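Local atomic coordinates of protein (tenascin) (Gallus gallus, PDB entry 1QR4), a protein that forms part of an extracellular matrix glycoprotein, contributing two tandem fibronectin type III domains that carry a putative heparin-binding site and probably take part in adhesion. Residues Thr112-Pro117 / Ser145-Lys150; Ser124-Tyr129 / Val139-Gly144. One frame throughout, in Å; residues are numbered along the deposited sequence.

Interaction 1: residues Thr112-Pro117 / Ser145-Lys150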
ATOM      1  N   THR A 112     -12.177  22.728   8.737  1.00 43.68           N
ATOM      2  CA  THR A 112     -11.309  21.832   9.472  1.00 52.27           C
ATOM      3  C   THR A 112     -11.463  20.418   8.920  1.00 55.47           C
ATOM      4  O   THR A 112     -12.478  19.756   9.165  1.00 57.63           O
ATOM      5  CB  THR A 112     -11.645  21.830  10.998  1.00 63.54           C
ATOM      6  OG1 THR A 112     -11.310  23.101  11.569  1.00 76.36           O
ATOM      7  CG2 THR A 112     -10.873  20.732  11.745  1.00 62.24           C
ATOM      8  N   VAL A 113     -10.481  19.984   8.129  1.00 50.33           N
ATOM      9  CA  VAL A 113     -10.484  18.633   7.580  1.00 34.70           C
ATOM     10  C   VAL A 113      -9.752  17.744   8.578  1.00 33.07           C
ATOM     11  O   VAL A 113      -8.731  18.133   9.139  1.00 38.17           O
ATOM     12  CB  VAL A 113      -9.833  18.577   6.181  1.00 36.28           C
ATOM     13  CG1 VAL A 113      -8.506  19.287   6.178  1.00 28.76           C
ATOM     14  CG2 VAL A 113      -9.685  17.140   5.735  1.00 38.38           C
ATOM     15  N   SER A 114     -10.328  16.583   8.853  1.00 30.69           N
ATOM     16  CA  SER A 114      -9.753  15.641   9.801  1.00 34.61           C
ATOM     17  C   SER A 114      -9.731  14.240   9.175  1.00 37.29           C
ATOM     18  O   SER A 114     -10.452  13.977   8.208  1.00 39.85           O
ATOM     19  CB  SER A 114     -10.587  15.652  11.077  1.00 28.44           C
ATOM     20  OG  SER A 114     -10.185  14.633  11.966  1.00 56.23           O
ATOM     21  N   TRP A 115      -8.880  13.353   9.693  1.00 42.06           N
ATOM     22  CA  TRP A 115      -8.779  11.984   9.152  1.00 42.64           C
ATOM     23  C   TRP A 115      -8.399  10.969  10.198  1.00 27.85           C
ATOM     24  O   TRP A 115      -7.777  11.306  11.186  1.00 34.85           O
ATOM     25  CB  TRP A 115      -7.736  11.911   8.033  1.00 33.45           C
ATOM     26  CG  TRP A 115      -6.404  12.404   8.470  1.00 37.25           C
ATOM     27  CD1 TRP A 115      -5.421  11.679   9.071  1.00 30.01           C
ATOM     28  CD2 TRP A 115      -5.935  13.759   8.416  1.00 35.36           C
ATOM     29  NE1 TRP A 115      -4.371  12.499   9.408  1.00 38.28           N
ATOM     30  CE2 TRP A 115      -4.657  13.780   9.017  1.00 29.53           C
ATOM     31  CE3 TRP A 115      -6.473  14.958   7.920  1.00 22.68           C
ATOM     32  CZ2 TRP A 115      -3.902  14.957   9.139  1.00 37.99           C
ATOM     33  CZ3 TRP A 115      -5.721  16.133   8.041  1.00 35.04           C
ATOM     34  CH2 TRP A 115      -4.449  16.119   8.647  1.00 34.18           C
ATOM     35  N   THR A 116      -8.773   9.719   9.978  1.00 43.01           N
ATOM     36  CA  THR A 116      -8.421   8.689  10.937  1.00 51.88           C
ATOM     37  C   THR A 116      -7.163   7.963  10.453  1.00 55.34           C
ATOM     38  O   THR A 116      -7.101   7.444   9.335  1.00 51.68           O
ATOM     39  CB  THR A 116      -9.594   7.717  11.250  1.00 54.18           C
ATOM     40  OG1 THR A 116      -9.717   6.734  10.217  1.00 68.02           O
ATOM     41  CG2 THR A 116     -10.909   8.501  11.384  1.00 60.99           C
ATOM     42  N   PRO A 117      -6.112   8.007  11.275  1.00 48.67           N
ATOM     43  CA  PRO A 117      -4.797   7.417  11.075  1.00 56.68           C
ATOM     44  C   PRO A 117      -4.813   5.923  10.863  1.00 62.14           C
ATOM     45  O   PRO A 117      -5.595   5.197  11.483  1.00 68.06           O
ATOM     46  CB  PRO A 117      -4.085   7.753  12.377  1.00 52.23           C
ATOM     47  CG  PRO A 117      -4.696   9.041  12.759  1.00 61.10           C
ATOM     48  CD  PRO A 117      -6.141   8.740  12.549  1.00 76.79           C
ATOM     49  N   SER A 145       1.886  13.018  13.879  1.00 49.76           N
ATOM     50  CA  SER A 145       1.145  12.868  15.129  1.00 54.87           C
ATOM     51  C   SER A 145      -0.201  13.577  15.032  1.00 55.41           C
ATOM     52  O   SER A 145      -1.148  13.228  15.744  1.00 58.64           O
ATOM     53  CB  SER A 145       1.943  13.449  16.289  1.00 38.07           C
ATOM     54  OG  SER A 145       2.309  14.787  16.002  1.00 51.73           O
ATOM     55  N   LYS A 146      -0.260  14.574  14.147  1.00 57.68           N
ATOM     56  CA  LYS A 146      -1.464  15.371  13.911  1.00 59.00           C
ATOM     57  C   LYS A 146      -2.492  14.566  13.134  1.00 66.50           C
ATOM     58  O   LYS A 146      -2.149  13.826  12.209  1.00 71.65           O
ATOM     59  CB  LYS A 146      -1.129  16.658  13.148  1.00 61.55           C
ATOM     60  CG  LYS A 146      -0.036  17.498  13.799  1.00 78.55           C
ATOM     61  CD  LYS A 146      -0.038  18.922  13.266  1.00 99.59           C
ATOM     62  CE  LYS A 146      -1.289  19.679  13.723  1.00 99.81           C
ATOM     63  NZ  LYS A 146      -1.353  21.100  13.248  1.00 99.74           N
ATOM     64  N   THR A 147      -3.758  14.732  13.510  1.00 58.06           N
ATOM     65  CA  THR A 147      -4.857  14.011  12.883  1.00 44.31           C
ATOM     66  C   THR A 147      -5.873  14.951  12.226  1.00 50.69           C
ATOM     67  O   THR A 147      -6.938  14.516  11.779  1.00 53.32           O
ATOM     68  CB  THR A 147      -5.547  13.106  13.927  1.00 52.49           C
ATOM     69  OG1 THR A 147      -6.699  12.473  13.359  1.00 67.41           O
ATOM     70  CG2 THR A 147      -5.966  13.917  15.139  1.00 61.05           C
ATOM     71  N   ARG A 148      -5.524  16.234  12.130  1.00 52.49           N
ATOM     72  CA  ARG A 148      -6.412  17.231  11.524  1.00 51.93           C
ATOM     73  C   ARG A 148      -5.702  18.529  11.165  1.00 45.05           C
ATOM     74  O   ARG A 148      -4.608  18.810  11.655  1.00 51.67           O
ATOM     75  CB  ARG A 148      -7.584  17.564  12.464  1.00 58.68           C
ATOM     76  CG  ARG A 148      -7.202  18.317  13.743  1.00 48.78           C
ATOM     77  CD  ARG A 148      -8.426  18.664  14.573  1.00 68.23           C
ATOM     78  NE  ARG A 148      -9.244  17.485  14.863  1.00 87.39           N
ATOM     79  CZ  ARG A 148     -10.540  17.525  15.170  1.00 90.87           C
ATOM     80  NH1 ARG A 148     -11.171  18.689  15.232  1.00 83.98           N
ATOM     81  NH2 ARG A 148     -11.214  16.400  15.384  1.00 84.81           N
ATOM     82  N   THR A 149      -6.327  19.312  10.292  1.00 43.17           N
ATOM     83  CA  THR A 149      -5.775  20.605   9.908  1.00 46.94           C
ATOM     84  C   THR A 149      -6.868  21.571   9.462  1.00 54.91           C
ATOM     85  O   THR A 149      -8.007  21.182   9.174  1.00 59.41           O
ATOM     86  CB  THR A 149      -4.668  20.515   8.818  1.00 39.31           C
ATOM     87  OG1 THR A 149      -3.807  21.662   8.913  1.00 43.73           O
ATOM     88  CG2 THR A 149      -5.283  20.491   7.422  1.00 53.92           C
ATOM     89  N   LYS A 150      -6.486  22.839   9.417  1.00 58.17           N
ATOM     90  CA  LYS A 150      -7.368  23.923   9.049  1.00 64.27           C
ATOM     91  C   LYS A 150      -7.025  24.404   7.654  1.00 58.77           C
ATOM     92  O   LYS A 150      -5.850  24.546   7.311  1.00 51.84           O
ATOM     93  CB  LYS A 150      -7.188  25.071  10.055  1.00 83.98           C
ATOM     94  CG  LYS A 150      -5.725  25.524  10.225  1.00 99.10           C
ATOM     95  CD  LYS A 150      -5.533  26.580  11.313  1.00100.00           C
ATOM     96  CE  LYS A 150      -5.637  25.989  12.715  1.00 99.93           C
ATOM     97  NZ  LYS A 150      -5.263  26.993  13.757  1.00 99.96           N
TER

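Interaction 2: residues Ser124-Tyr129 / Val139-Gly144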
ATOM      1  N   SER A 124       4.438  11.862   7.860  1.00 65.25           N
ATOM      2  CA  SER A 124       3.587  13.024   7.557  1.00 51.79           C
ATOM      3  C   SER A 124       2.365  12.692   6.675  1.00 50.88           C
ATOM      4  O   SER A 124       2.127  11.531   6.337  1.00 58.60           O
ATOM      5  CB  SER A 124       4.425  14.132   6.893  1.00 44.56           C
ATOM      6  OG  SER A 124       5.055  13.676   5.704  1.00 46.66           O
ATOM      7  N   TYR A 125       1.578  13.717   6.338  1.00 44.39           N
ATOM      8  CA  TYR A 125       0.399  13.555   5.481  1.00 27.35           C
ATOM      9  C   TYR A 125       0.364  14.683   4.458  1.00 30.37           C
ATOM     10  O   TYR A 125       0.634  15.829   4.801  1.00 41.53           O
ATOM     11  CB  TYR A 125      -0.891  13.645   6.294  1.00 11.91           C
ATOM     12  CG  TYR A 125      -1.074  12.581   7.340  1.00 20.08           C
ATOM     13  CD1 TYR A 125      -1.579  11.330   7.003  1.00 30.28           C
ATOM     14  CD2 TYR A 125      -0.773  12.833   8.678  1.00 33.29           C
ATOM     15  CE1 TYR A 125      -1.784  10.354   7.972  1.00 21.16           C
ATOM     16  CE2 TYR A 125      -0.971  11.860   9.655  1.00 28.49           C
ATOM     17  CZ  TYR A 125      -1.477  10.629   9.292  1.00 34.74           C
ATOM     18  OH  TYR A 125      -1.686   9.670  10.250  1.00 55.83           O
ATOM     19  N   ARG A 126       0.064  14.370   3.202  1.00 39.01           N
ATOM     20  CA  ARG A 126      -0.041  15.414   2.187  1.00 44.20           C
ATOM     21  C   ARG A 126      -1.518  15.644   1.832  1.00 44.92           C
ATOM     22  O   ARG A 126      -2.173  14.808   1.186  1.00 46.68           O
ATOM     23  CB  ARG A 126       0.800  15.096   0.948  1.00 45.96           C
ATOM     24  CG  ARG A 126       2.053  15.961   0.852  1.00 69.24           C
ATOM     25  CD  ARG A 126       2.669  15.951  -0.549  1.00 88.68           C
ATOM     26  NE  ARG A 126       3.547  14.804  -0.774  1.00 99.97           N
ATOM     27  CZ  ARG A 126       4.769  14.681  -0.258  1.00100.00           C
ATOM     28  NH1 ARG A 126       5.268  15.636   0.519  1.00 97.29           N
ATOM     29  NH2 ARG A 126       5.498  13.605  -0.531  1.00 99.92           N
ATOM     30  N   VAL A 127      -2.046  16.757   2.340  1.00 38.07           N
ATOM     31  CA  VAL A 127      -3.433  17.161   2.131  1.00 32.81           C
ATOM     32  C   VAL A 127      -3.539  18.124   0.966  1.00 26.26           C
ATOM     33  O   VAL A 127      -3.146  19.284   1.078  1.00 33.00           O
ATOM     34  CB  VAL A 127      -4.001  17.881   3.379  1.00 23.24           C
ATOM     35  CG1 VAL A 127      -5.462  18.204   3.171  1.00 22.39           C
ATOM     36  CG2 VAL A 127      -3.820  17.028   4.619  1.00 33.73           C
ATOM     37  N   SER A 128      -4.055  17.645  -0.157  1.00 27.16           N
ATOM     38  CA  SER A 128      -4.234  18.517  -1.311  1.00 29.63           C
ATOM     39  C   SER A 128      -5.717  18.913  -1.462  1.00 31.75           C
ATOM     40  O   SER A 128      -6.609  18.213  -0.983  1.00 31.90           O
ATOM     41  CB  SER A 128      -3.723  17.839  -2.584  1.00 25.54           C
ATOM     42  OG  SER A 128      -4.562  16.766  -2.977  1.00 55.86           O
ATOM     43  N   TYR A 129      -5.976  20.066  -2.067  1.00 27.66           N
ATOM     44  CA  TYR A 129      -7.352  20.498  -2.272  1.00 31.41           C
ATOM     45  C   TYR A 129      -7.468  21.405  -3.486  1.00 35.18           C
ATOM     46  O   TYR A 129      -6.628  22.281  -3.706  1.00 43.84           O
ATOM     47  CB  TYR A 129      -7.939  21.171  -1.013  1.00 30.21           C
ATOM     48  CG  TYR A 129      -7.302  22.483  -0.629  1.00 37.30           C
ATOM     49  CD1 TYR A 129      -7.602  23.657  -1.327  1.00 35.05           C
ATOM     50  CD2 TYR A 129      -6.359  22.544   0.399  1.00 29.07           C
ATOM     51  CE1 TYR A 129      -6.974  24.853  -1.019  1.00 47.94           C
ATOM     52  CE2 TYR A 129      -5.721  23.743   0.716  1.00 36.51           C
ATOM     53  CZ  TYR A 129      -6.032  24.888   0.001  1.00 41.39           C
ATOM     54  OH  TYR A 129      -5.391  26.068   0.280  1.00 54.50           O
ATOM     55  N   VAL A 139      -1.389  22.006  -1.931  1.00 48.25           N
ATOM     56  CA  VAL A 139      -0.948  20.982  -0.996  1.00 45.45           C
ATOM     57  C   VAL A 139      -0.418  21.547   0.315  1.00 41.11           C
ATOM     58  O   VAL A 139       0.328  22.521   0.318  1.00 49.56           O
ATOM     59  CB  VAL A 139       0.103  20.053  -1.674  1.00 42.26           C
ATOM     60  CG1 VAL A 139       1.096  20.870  -2.471  1.00 47.47           C
ATOM     61  CG2 VAL A 139       0.824  19.212  -0.647  1.00 41.64           C
ATOM     62  N   VAL A 140      -0.849  20.961   1.428  1.00 34.93           N
ATOM     63  CA  VAL A 140      -0.406  21.378   2.756  1.00 39.98           C
ATOM     64  C   VAL A 140       0.111  20.155   3.494  1.00 42.24           C
ATOM     65  O   VAL A 140      -0.557  19.128   3.531  1.00 50.20           O
ATOM     66  CB  VAL A 140      -1.546  22.044   3.569  1.00 29.14           C
ATOM     67  CG1 VAL A 140      -1.288  21.912   5.082  1.00 37.33           C
ATOM     68  CG2 VAL A 140      -1.643  23.528   3.195  1.00 27.91           C
ATOM     69  N   THR A 141       1.307  20.254   4.066  1.00 56.29           N
ATOM     70  CA  THR A 141       1.872  19.119   4.781  1.00 50.32           C
ATOM     71  C   THR A 141       1.692  19.316   6.286  1.00 43.77           C
ATOM     72  O   THR A 141       1.768  20.433   6.792  1.00 54.40           O
ATOM     73  CB  THR A 141       3.368  18.873   4.400  1.00 47.32           C
ATOM     74  OG1 THR A 141       3.547  19.046   2.986  1.00 43.67           O
ATOM     75  CG2 THR A 141       3.755  17.446   4.708  1.00 58.73           C
ATOM     76  N   VAL A 142       1.371  18.232   6.980  1.00 31.54           N
ATOM     77  CA  VAL A 142       1.164  18.284   8.410  1.00 44.03           C
ATOM     78  C   VAL A 142       1.813  17.057   9.040  1.00 50.12           C
ATOM     79  O   VAL A 142       1.750  15.965   8.478  1.00 56.65           O
ATOM     80  CB  VAL A 142      -0.349  18.381   8.740  1.00 44.17           C
ATOM     81  CG1 VAL A 142      -0.881  17.077   9.345  1.00 36.41           C
ATOM     82  CG2 VAL A 142      -0.607  19.582   9.647  1.00 50.85           C
ATOM     83  N   ASP A 143       2.433  17.253  10.206  1.00 65.23           N
ATOM     84  CA  ASP A 143       3.146  16.201  10.932  1.00 57.62           C
ATOM     85  C   ASP A 143       2.325  14.953  11.279  1.00 52.95           C
ATOM     86  O   ASP A 143       1.136  15.036  11.582  1.00 63.30           O
ATOM     87  CB  ASP A 143       3.800  16.784  12.188  1.00 72.32           C
ATOM     88  CG  ASP A 143       4.983  15.957  12.662  1.00 87.91           C
ATOM     89  OD1 ASP A 143       6.044  15.993  11.995  1.00 79.74           O
ATOM     90  OD2 ASP A 143       4.847  15.273  13.702  1.00 83.61           O
ATOM     91  N   GLY A 144       3.009  13.811  11.286  1.00 36.14           N
ATOM     92  CA  GLY A 144       2.388  12.525  11.550  1.00 23.11           C
ATOM     93  C   GLY A 144       1.575  12.298  12.808  1.00 40.13           C
ATOM     94  O   GLY A 144       0.697  11.433  12.817  1.00 64.77           O
TER

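Interaction 1: residues Thr112-Pro117 / Ser145-Lys150
Val113 and Thr149 form the hydrogen-bonded pair of an antiparallel strand contact in the three-stranded sheet of the second fibronectin type III domain, joining the B and E strands of its beta sandwich. Thr149 N gives a nearly straight bond to Val113 O (2.9 Å), whereas the return bond from Val113 N to Thr149 O is weak. Their side chains lie side by side, with Val113 CG1 3.7 Å from Thr149 CG2. Farther along, Thr147 O accepts two donors from opposite faces of its carbonyl plane: Trp115 N at 3.1 Å and Ser114 OG at 3.3 Å. Thr147 OG1, set anti to its backbone N (chi1 175°), reaches back to Trp115 O at 2.7 Å. The indole of Trp115 lies flat beneath this backbone, with Thr147 O over the middle of one face and Arg148 N nearer the rim. Arg148 CA makes a CH-pi contact with the six-membered ring, 4.0 Å from its centroid. An alanine in place of Trp115 would probably leave the backbone at Thr147 and Arg148 without the ring against which it packs. On the outer side, the Arg148 guanidinium lies with one face over Ser114 CB. Strand 101-104 flanks strand 111-115 on its other edge, while Val142 of strand 138-143 and Ile164 of strand 159-168 meet the Trp115 ring from the facing sheet.

Interaction 2: residues Ser124-Tyr129 / Val139-Gly144
Tyr125 and Val142 pair across a beta hairpin, the C-C' unit of the fibronectin type III fold, which carries an outermost strand of the four-stranded sheet. Two hydrogen-bonded pairs hold it. At Val127 and Val140 both bonds are sound, Val127 N reaching Val140 O at 3.0 Å and Val140 N reaching Val127 O at 2.9 Å. At Tyr125 and Val142, Tyr125 N bonds to Val142 O at 3.1 Å, but the reverse bond is weak. The side chains of these two pairs share the face turned toward the other sheet of the sandwich, where Tyr125 and Val127 are buried. There Tyr125 CD2 meets Val142 CG1 at 4.3 Å, and Trp115 of strand 111-115 packs on Val127. The outward face is the solvent side, with Val139 and Thr141 exposed. Arg126 lies alongside both and points the same way; its aliphatic part does the touching, CD coming within 3.7 Å of Val139 CG2. Beyond it the chain bends at chi3 (-84°), and NH2 has a long, weak ion pair with Glu172. Thr141 CG2, anti to the backbone N, approaches Ser124 CB (4.0 Å). Toward the end of strand 138-143, backbone carbonyls line the edge of the Tyr125 ring near its plane, the closest being Gly144 O, 3.6 Å from CE2.

Overall arrangement
The two contacts illustrate how strand pairing within each sheet of a beta sandwich brings side chains into the shared interior: interaction 1 belongs to the three-stranded sheet and interaction 2 to the four-stranded one, and no strand is shared. Their centres are 9 Å apart and they touch where the Trp115 and Tyr125 rings meet with planes at about 55° and where Lys146 O packs against Tyr125 CE2 at 3.4 Å. Interaction 1 is partly buried and relies on threonine and serine hydroxyls as well as main-chain bonds. Interaction 2 is a surface contact held by main-chain bonds, with apolar packing inward and the aliphatic part of an arginine outward. The chain passes from strand 138-143 directly to strand 148-151, linking the sheets.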